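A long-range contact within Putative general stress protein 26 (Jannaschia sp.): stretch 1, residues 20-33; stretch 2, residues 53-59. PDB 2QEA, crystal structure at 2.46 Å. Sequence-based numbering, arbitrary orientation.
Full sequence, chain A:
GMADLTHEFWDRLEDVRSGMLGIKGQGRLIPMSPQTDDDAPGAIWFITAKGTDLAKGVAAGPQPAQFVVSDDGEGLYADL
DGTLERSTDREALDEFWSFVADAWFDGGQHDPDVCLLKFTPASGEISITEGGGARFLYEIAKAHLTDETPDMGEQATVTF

Stretch 1, residues 20-33: MLGIKGQGRLIPMS
Stretch 2, residues 53-59: DLAKGVA

Stretch 1 folds back on itself as two strand segments, and stretch 2 lays a short helix against them. Residues 20-23 are extended (Leu 21 phi/psi -108/150, Ile 23 -91/134). A type II turn from Ile 23 to Gln 26 follows, closed by Gln 26 N to Ile 23 O at 3.3 Å; Gly 25, at 75/15, takes the positive phi that glycine tolerates best. The chain then returns through Gly 27 (65/-158) to the strand containing residues 30-32. Leu 21 N to Ile 30 O and Ile 30 N to Leu 21 O, both 3.0 Å, fix an antiparallel register.

Helix 53-57 has phi near -65° and psi between -32° and -51°. Its hydrogen bond from Gly 57 N to Asp 53 O is 2.8 Å, while that from Val 58 N to Leu 54 O is weak at 3.3 Å; Val 58 (-107/14) is the first residue to leave helical geometry. The helix runs in the same general direction as strand 20-23, crossing at 36° with axes 8.9 Å apart at closest approach. In register, Gly 22 CA lies 7.0 Å from Leu 54 CA.

No hydrogen bond joins the stretches; the 304 Å² they bury is largely apolar packing, centred on Leu 54. Its CA-to-CB bond points sideways, but the mt rotamer (-68°, 173°) brings the branched end nearer the strands. There CD1 meets Leu 21 CD2 at 4.0 Å, Ile 30 CD1 at 3.9 Å and SE of selenomethionine Met 32 at 4.1 Å. Leu 54 CD2 approaches Ile 23 CG1 and Gly 22 CA, each at 3.9 Å. Leu 21 is tp (-175°, 59°), Ile 30 pt (62°, 176°) and Met 32 mmm; all three direct CB toward the helix. Branched aliphatic chains and the unbranched, apolar chain of Met 32 suit this site because they fill space without polar groups needing partners.

Gly 22 presents only backbone to Leu 54. A CB here would point away from the helix and clash with Leu 29 CD2 at 2.8 Å, so glycine fits between them.

Ile 23, in the mt rotamer (-59°, 177°), extends CD1 to Gly 57 CA at 3.7 Å and to Val 58 CG1 at 3.8 Å. Gly 57 makes this approach possible: a CB on it would lie 2.4 Å from Ile 23 CD1. Val 58 (chi1 -56°, m) adds a compact apolar surface. At the exposed margin, Gln 26 (chi1 -67°, chi2 180°) places OE1 4.2 Å from Gly 57 CA, a van der Waals contact, with no hydrogen bond to the helix.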

# COMPACT_ATOMS: atom_id res chain seq x y z
N MSE A 20 -5.12 0.63 -1.50
CA MSE A 20 -5.86 0.76 -0.24
C MSE A 20 -6.73 2.01 -0.30
O MSE A 20 -6.21 3.13 -0.23
CB MSE A 20 -4.88 0.80 0.93
CG MSE A 20 -3.98 -0.43 1.04
SE MSE A 20 -4.94 -2.03 1.56
CE MSE A 20 -5.39 -1.54 3.40
N LEU A 21 -8.05 1.81 -0.41
CA LEU A 21 -9.04 2.89 -0.57
C LEU A 21 -9.89 3.11 0.67
O LEU A 21 -10.17 2.17 1.42
CB LEU A 21 -9.95 2.56 -1.75
CG LEU A 21 -11.00 3.57 -2.23
CD1 LEU A 21 -10.37 4.89 -2.66
CD2 LEU A 21 -11.80 2.97 -3.38
N GLY A 22 -10.33 4.36 0.87
CA GLY A 22 -11.17 4.72 2.01
C GLY A 22 -11.69 6.15 1.99
O GLY A 22 -11.09 7.03 1.37
N ILE A 23 -12.83 6.35 2.66
CA ILE A 23 -13.47 7.67 2.81
C ILE A 23 -12.89 8.27 4.09
O ILE A 23 -12.80 7.57 5.10
CB ILE A 23 -15.01 7.55 2.92
CG1 ILE A 23 -15.59 6.86 1.67
CG2 ILE A 23 -15.66 8.92 3.10
CD1 ILE A 23 -17.08 6.63 1.71
N LYS A 24 -12.49 9.54 4.04
CA LYS A 24 -11.87 10.22 5.20
C LYS A 24 -12.81 10.33 6.40
O LYS A 24 -13.97 10.74 6.25
CB LYS A 24 -11.34 11.61 4.82
CG LYS A 24 -10.15 11.57 3.90
CD LYS A 24 -9.57 12.96 3.67
CE LYS A 24 -8.31 12.92 2.83
NZ LYS A 24 -7.19 12.18 3.51
N GLY A 25 -12.31 9.94 7.57
CA GLY A 25 -13.08 9.94 8.81
C GLY A 25 -14.11 8.83 8.97
O GLY A 25 -14.98 8.93 9.84
N GLN A 26 -14.03 7.79 8.13
CA GLN A 26 -14.95 6.64 8.16
C GLN A 26 -14.16 5.33 8.04
O GLN A 26 -13.79 4.92 6.93
CB GLN A 26 -15.98 6.75 7.03
CG GLN A 26 -16.96 7.91 7.20
CD GLN A 26 -17.99 8.01 6.07
OE1 GLN A 26 -18.06 7.16 5.18
NE2 GLN A 26 -18.80 9.06 6.11
N GLY A 27 -13.90 4.69 9.18
CA GLY A 27 -13.19 3.42 9.24
C GLY A 27 -11.75 3.48 8.79
O GLY A 27 -11.13 4.55 8.78
N ARG A 28 -11.22 2.32 8.41
CA ARG A 28 -9.85 2.17 7.91
C ARG A 28 -9.84 1.90 6.41
O ARG A 28 -10.89 1.66 5.80
CB ARG A 28 -9.15 1.04 8.66
CG ARG A 28 -8.96 1.32 10.15
CD ARG A 28 -7.95 0.37 10.76
NE ARG A 28 -7.75 0.61 12.19
CZ ARG A 28 -8.51 0.13 13.18
NH1 ARG A 28 -9.58 -0.64 12.95
NH2 ARG A 28 -8.19 0.44 14.44
N LEU A 29 -8.64 1.95 5.82
CA LEU A 29 -8.45 1.68 4.39
C LEU A 29 -8.56 0.17 4.14
O LEU A 29 -8.07 -0.62 4.95
CB LEU A 29 -7.09 2.19 3.91
CG LEU A 29 -6.74 3.67 4.09
CD1 LEU A 29 -5.26 3.91 3.81
CD2 LEU A 29 -7.61 4.55 3.21
N ILE A 30 -9.22 -0.21 3.03
CA ILE A 30 -9.41 -1.62 2.63
C ILE A 30 -8.83 -1.85 1.22
O ILE A 30 -8.81 -0.92 0.41
CB ILE A 30 -10.90 -2.05 2.69
CG1 ILE A 30 -11.79 -1.25 1.73
CG2 ILE A 30 -11.42 -1.93 4.13
CD1 ILE A 30 -13.24 -1.73 1.69
N PRO A 31 -8.39 -3.10 0.92
CA PRO A 31 -7.83 -3.38 -0.41
C PRO A 31 -8.88 -3.36 -1.53
O PRO A 31 -9.95 -3.96 -1.38
CB PRO A 31 -7.22 -4.78 -0.25
CG PRO A 31 -8.03 -5.41 0.81
CD PRO A 31 -8.36 -4.31 1.77
N MSE A 32 -8.57 -2.64 -2.62
CA MSE A 32 -9.43 -2.51 -3.82
C MSE A 32 -8.58 -2.64 -5.08
O MSE A 32 -7.36 -2.42 -5.03
CB MSE A 32 -10.14 -1.16 -3.83
CG MSE A 32 -11.04 -0.89 -2.64
SE MSE A 32 -12.60 -2.05 -2.60
CE MSE A 32 -13.56 -1.29 -4.11
N SER A 33 -9.21 -2.96 -6.21
CA SER A 33 -8.54 -3.12 -7.51
C SER A 33 -8.70 -1.87 -8.38
O SER A 33 -9.77 -1.69 -8.97
CB SER A 33 -9.08 -4.35 -8.25
OG SER A 33 -8.76 -5.54 -7.55
N ASP A 53 -19.48 -0.68 2.56
CA ASP A 53 -19.40 0.61 3.26
C ASP A 53 -18.99 1.76 2.35
O ASP A 53 -19.52 2.87 2.50
CB ASP A 53 -18.45 0.52 4.47
CG ASP A 53 -18.92 -0.47 5.54
OD1 ASP A 53 -19.97 -1.12 5.37
OD2 ASP A 53 -18.22 -0.60 6.57
N LEU A 54 -18.07 1.51 1.41
CA LEU A 54 -17.65 2.52 0.42
C LEU A 54 -18.80 2.95 -0.50
O LEU A 54 -18.93 4.13 -0.82
CB LEU A 54 -16.46 2.04 -0.42
CG LEU A 54 -15.11 1.85 0.28
CD1 LEU A 54 -14.11 1.20 -0.67
CD2 LEU A 54 -14.57 3.18 0.81
N ALA A 55 -19.62 1.98 -0.93
CA ALA A 55 -20.79 2.24 -1.78
C ALA A 55 -21.84 3.07 -1.03
O ALA A 55 -22.29 4.10 -1.53
CB ALA A 55 -21.41 0.94 -2.28
N LYS A 56 -22.20 2.61 0.17
CA LYS A 56 -23.17 3.32 1.03
C LYS A 56 -22.66 4.70 1.48
O LYS A 56 -23.45 5.63 1.61
CB LYS A 56 -23.56 2.48 2.25
CG LYS A 56 -24.35 1.21 1.91
CD LYS A 56 -24.84 0.44 3.15
CE LYS A 56 -23.70 -0.11 4.01
NZ LYS A 56 -24.20 -0.98 5.10
N GLY A 57 -21.34 4.82 1.69
CA GLY A 57 -20.71 6.08 2.09
C GLY A 57 -20.78 7.19 1.05
O GLY A 57 -20.83 8.37 1.42
N VAL A 58 -20.78 6.82 -0.23
CA VAL A 58 -20.87 7.76 -1.36
C VAL A 58 -22.24 7.75 -2.07
O VAL A 58 -22.37 8.32 -3.16
CB VAL A 58 -19.73 7.51 -2.40
CG1 VAL A 58 -18.36 7.58 -1.73
CG2 VAL A 58 -19.91 6.17 -3.13
N ALA A 59 -23.26 7.13 -1.45
CA ALA A 59 -24.62 7.05 -2.02
C ALA A 59 -25.32 8.41 -2.07
O ALA A 59 -25.95 8.74 -3.08
CB ALA A 59 -25.48 6.05 -1.23